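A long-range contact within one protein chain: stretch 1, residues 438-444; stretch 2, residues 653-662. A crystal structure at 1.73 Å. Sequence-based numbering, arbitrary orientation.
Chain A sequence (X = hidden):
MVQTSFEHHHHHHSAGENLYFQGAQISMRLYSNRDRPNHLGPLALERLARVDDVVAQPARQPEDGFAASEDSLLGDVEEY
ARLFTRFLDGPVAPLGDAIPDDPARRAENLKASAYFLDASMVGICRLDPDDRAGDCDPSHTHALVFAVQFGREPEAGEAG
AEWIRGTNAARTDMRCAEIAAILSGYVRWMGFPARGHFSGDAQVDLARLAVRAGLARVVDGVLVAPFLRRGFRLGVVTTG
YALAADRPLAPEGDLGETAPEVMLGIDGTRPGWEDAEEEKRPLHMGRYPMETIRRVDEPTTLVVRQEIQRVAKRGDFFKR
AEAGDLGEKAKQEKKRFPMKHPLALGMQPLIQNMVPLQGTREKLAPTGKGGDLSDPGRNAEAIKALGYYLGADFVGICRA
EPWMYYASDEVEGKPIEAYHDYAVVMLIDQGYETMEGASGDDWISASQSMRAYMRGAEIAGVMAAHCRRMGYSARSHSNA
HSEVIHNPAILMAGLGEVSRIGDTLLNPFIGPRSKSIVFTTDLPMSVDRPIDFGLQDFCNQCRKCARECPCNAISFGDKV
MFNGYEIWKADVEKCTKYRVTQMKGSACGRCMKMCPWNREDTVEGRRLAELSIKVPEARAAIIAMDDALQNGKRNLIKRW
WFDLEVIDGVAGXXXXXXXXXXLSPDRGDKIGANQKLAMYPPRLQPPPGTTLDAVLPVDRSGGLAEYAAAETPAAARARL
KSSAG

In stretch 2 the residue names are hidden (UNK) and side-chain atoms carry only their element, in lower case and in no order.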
# COMPACT_ATOMS: atom_id res chain seq x y z
N ALA A 438 14.82 3.39 6.16
CA ALA A 438 14.06 4.26 7.06
C ALA A 438 14.25 3.80 8.48
O ALA A 438 14.59 2.67 8.75
CB ALA A 438 12.59 4.21 6.73
N SER A 439 14.04 4.72 9.39
CA SER A 439 14.01 4.42 10.81
C SER A 439 12.65 3.69 11.20
O SER A 439 12.56 3.07 12.24
CB SER A 439 14.12 5.72 11.63
OG SER A 439 14.17 5.41 13.00
N GLY A 440 11.64 3.85 10.35
CA GLY A 440 10.28 3.48 10.72
C GLY A 440 9.43 4.58 11.25
O GLY A 440 8.22 4.59 10.99
N ASP A 441 10.05 5.53 12.00
CA ASP A 441 9.36 6.73 12.48
C ASP A 441 10.03 8.05 12.01
O ASP A 441 9.98 9.06 12.71
CB ASP A 441 9.28 6.69 13.95
CG ASP A 441 10.68 6.49 14.59
OD1 ASP A 441 11.67 6.25 13.86
OD2 ASP A 441 10.74 6.49 15.83
N ASP A 442 10.57 8.06 10.80
CA ASP A 442 11.16 9.28 10.27
C ASP A 442 10.27 9.96 9.30
O ASP A 442 9.07 9.76 9.35
CB ASP A 442 12.55 8.96 9.68
CG ASP A 442 12.51 7.93 8.52
OD1 ASP A 442 11.48 7.83 7.83
OD2 ASP A 442 13.55 7.26 8.27
N TRP A 443 10.82 10.77 8.39
CA TRP A 443 10.03 11.67 7.53
C TRP A 443 9.27 11.00 6.43
O TRP A 443 8.34 11.57 5.90
CB TRP A 443 10.90 12.90 7.00
CG TRP A 443 11.31 13.66 8.18
CD1 TRP A 443 12.51 13.63 8.81
CD2 TRP A 443 10.44 14.45 8.99
NE1 TRP A 443 12.43 14.39 9.96
CE2 TRP A 443 11.16 14.87 10.10
CE3 TRP A 443 9.13 14.86 8.87
CZ2 TRP A 443 10.59 15.70 11.11
CZ3 TRP A 443 8.56 15.69 9.85
CH2 TRP A 443 9.30 16.10 10.95
N ILE A 444 9.59 9.76 6.11
CA ILE A 444 8.89 9.06 5.02
C ILE A 444 7.77 8.11 5.52
O ILE A 444 7.07 7.52 4.73
CB ILE A 444 9.91 8.33 4.15
CG1 ILE A 444 9.37 8.06 2.72
CG2 ILE A 444 10.37 7.01 4.77
CD1 ILE A 444 8.99 9.32 2.01
N UNK A 653 13.65 22.35 6.59
CA UNK A 653 14.33 21.33 7.34
C UNK A 653 13.55 20.98 8.62
O UNK A 653 12.83 21.78 9.15
c UNK A 653 15.71 21.76 7.75
N UNK A 654 13.70 19.75 9.11
CA UNK A 654 12.92 19.32 10.26
C UNK A 654 13.26 20.21 11.45
O UNK A 654 14.41 20.40 11.74
c UNK A 654 14.36 18.62 8.44
c UNK A 654 13.40 17.90 10.50
c UNK A 654 13.71 17.43 9.12
N UNK A 655 12.26 20.69 12.15
CA UNK A 655 12.47 21.60 13.25
C UNK A 655 13.18 20.95 14.46
O UNK A 655 14.06 21.54 15.03
c UNK A 655 8.75 22.27 16.62
n UNK A 655 9.51 22.66 17.65
c UNK A 655 9.84 23.89 15.02
c UNK A 655 11.12 22.20 13.65
c UNK A 655 11.19 23.19 14.81
n UNK A 655 8.86 22.86 15.41
n UNK A 655 7.87 21.29 16.79
N UNK A 656 12.83 19.73 14.82
CA UNK A 656 13.39 19.05 16.00
C UNK A 656 14.38 17.92 15.67
O UNK A 656 14.87 17.24 16.56
s UNK A 656 12.02 20.63 18.32
c UNK A 656 12.23 18.43 16.77
c UNK A 656 12.45 19.64 19.76
c UNK A 656 11.19 19.40 17.22
N UNK A 657 14.64 17.69 14.39
CA UNK A 657 15.58 16.64 13.96
C UNK A 657 14.84 15.47 13.32
O UNK A 657 13.66 15.60 12.97
N UNK A 658 15.54 14.31 13.24
CA UNK A 658 15.09 13.15 12.51
C UNK A 658 15.48 11.92 13.25
O UNK A 658 16.62 11.74 13.67
c UNK A 658 15.38 11.93 10.34
o UNK A 658 15.29 14.35 10.45
c UNK A 658 15.73 13.17 11.14
N UNK A 659 14.51 11.01 13.43
CA UNK A 659 14.79 9.68 14.01
C UNK A 659 15.67 8.88 13.12
O UNK A 659 15.45 8.81 11.90
o UNK A 659 13.11 9.71 16.44
c UNK A 659 13.46 8.88 14.25
c UNK A 659 12.63 9.50 15.33
n UNK A 659 11.38 9.85 15.01
N UNK A 660 16.72 8.30 13.70
CA UNK A 660 17.67 7.41 12.99
C UNK A 660 18.01 6.26 13.91
O UNK A 660 19.13 6.04 14.31
c UNK A 660 19.80 10.16 11.30
c UNK A 660 18.57 9.29 11.60
o UNK A 660 19.97 10.49 10.07
o UNK A 660 20.58 10.51 12.31
c UNK A 660 18.91 8.16 12.53
N UNK A 661 16.99 5.48 14.21
CA UNK A 661 17.09 4.43 15.18
C UNK A 661 17.80 3.21 14.61
O UNK A 661 17.66 2.84 13.45
n UNK A 661 12.94 5.89 17.34
c UNK A 661 15.65 4.07 15.64
c UNK A 661 13.66 4.76 16.91
n UNK A 661 13.84 5.83 19.44
c UNK A 661 13.02 6.39 18.55
n UNK A 661 12.30 7.42 18.90
c UNK A 661 14.97 5.21 16.31
N UNK A 662 18.54 2.56 15.50
CA UNK A 662 19.23 1.32 15.22
C UNK A 662 18.67 0.26 16.15
O UNK A 662 17.93 0.59 17.11
c UNK A 662 21.34 2.70 14.66
o UNK A 662 20.96 2.86 13.45
o UNK A 662 22.21 3.43 15.21
c UNK A 662 20.73 1.55 15.53
O HOH W 1 15.91 8.40 9.08

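Position 653 carries a single side-chain carbon and lies beyond the reach of stretch 1; one carbon alone is Ala653. At 654 three carbons close a ring onto the backbone N, and one of them lies 3.4 Å from Trp443 NE1; only proline closes such a ring, so this is Pro654. The CA-to-CB bond points toward stretch 1, and the ring lies against the indole of Trp443, with CB of Pro654 3.6 Å from CZ2 of Trp443, an apolar contact on the side of the indole that carries NE1.

Position 655 has three carbons, a nitrogen, then a carbon bearing two more nitrogens: a guanidinium on a long arm, so Arg655. It is exposed, makes no contact across the gap and bonds elsewhere in the structure. Position 656 is an unbranched run of two carbons, a sulfur and a terminal carbon, hence Met656; its end leads away from stretch 1. At 657 there are no side-chain atoms at all, and phi/psi of 108/-162 would jam a CB against the carbonyl O of the residue before. This is Gly657, chosen by the backbone rather than by the partner, yet its O receives a weak hydrogen bond from Trp443 NE1 at 3.5 Å.

The side chain at 658 is one carbon carrying an oxygen and a second carbon. That oxygen lies at the edge of the indole, near its plane, 2.9 Å from Trp443 NE1, and the fork identifies Thr658, whose OG1 accepts from the ring nitrogen. At 659 two carbons end in one oxygen and one nitrogen, an amide. The nitrogen sits 2.8 Å from the carbonyl O of Asp441, and since a carbonyl needs a donor, the residue is Asn659 with ND2 giving the hydrogen. The backbone O of Asn659 takes a hydrogen bond from a water at 2.9 Å, and the same water donates to Asp442 OD2 at 2.7 Å, bridging the stretches.

Position 660 shows three carbons with two oxygens on the third: Glu660, exposed and pointing away, although its CA comes within 5.2 Å of the CA of Ser439. The side chain at 661 again has three carbons, a nitrogen and a carbon with two nitrogens. The chain nitrogen approaches Asp441 OD2 to 2.7 Å, so this is Arg661, and NE makes a hydrogen-bonded salt bridge with the carboxylate at the edge of the guanidinium. The backbone N of Arg661 donates to Ser439 OG at 3.1 Å. At 662 two carbons carry two oxygens, giving Asp662, which makes no contact here.

The contact joins two loops without regular secondary structure, so side chains and single backbone groups do the work of pairing. Ser439 OG links the halves: it donates to Asp441 OD1 at 2.8 Å while accepting from Arg661 N. Asp442 holds its own loop in shape, OD2 accepting from Ser439 N at 2.8 Å and OD1 capping Ile444 N at 3.2 Å. The rule to read is that a loop braced from within can present well-placed acceptors, while one tryptophan adds both a polar edge and an apolar surface.

Stretch 2 653-662: APRMGTNERD
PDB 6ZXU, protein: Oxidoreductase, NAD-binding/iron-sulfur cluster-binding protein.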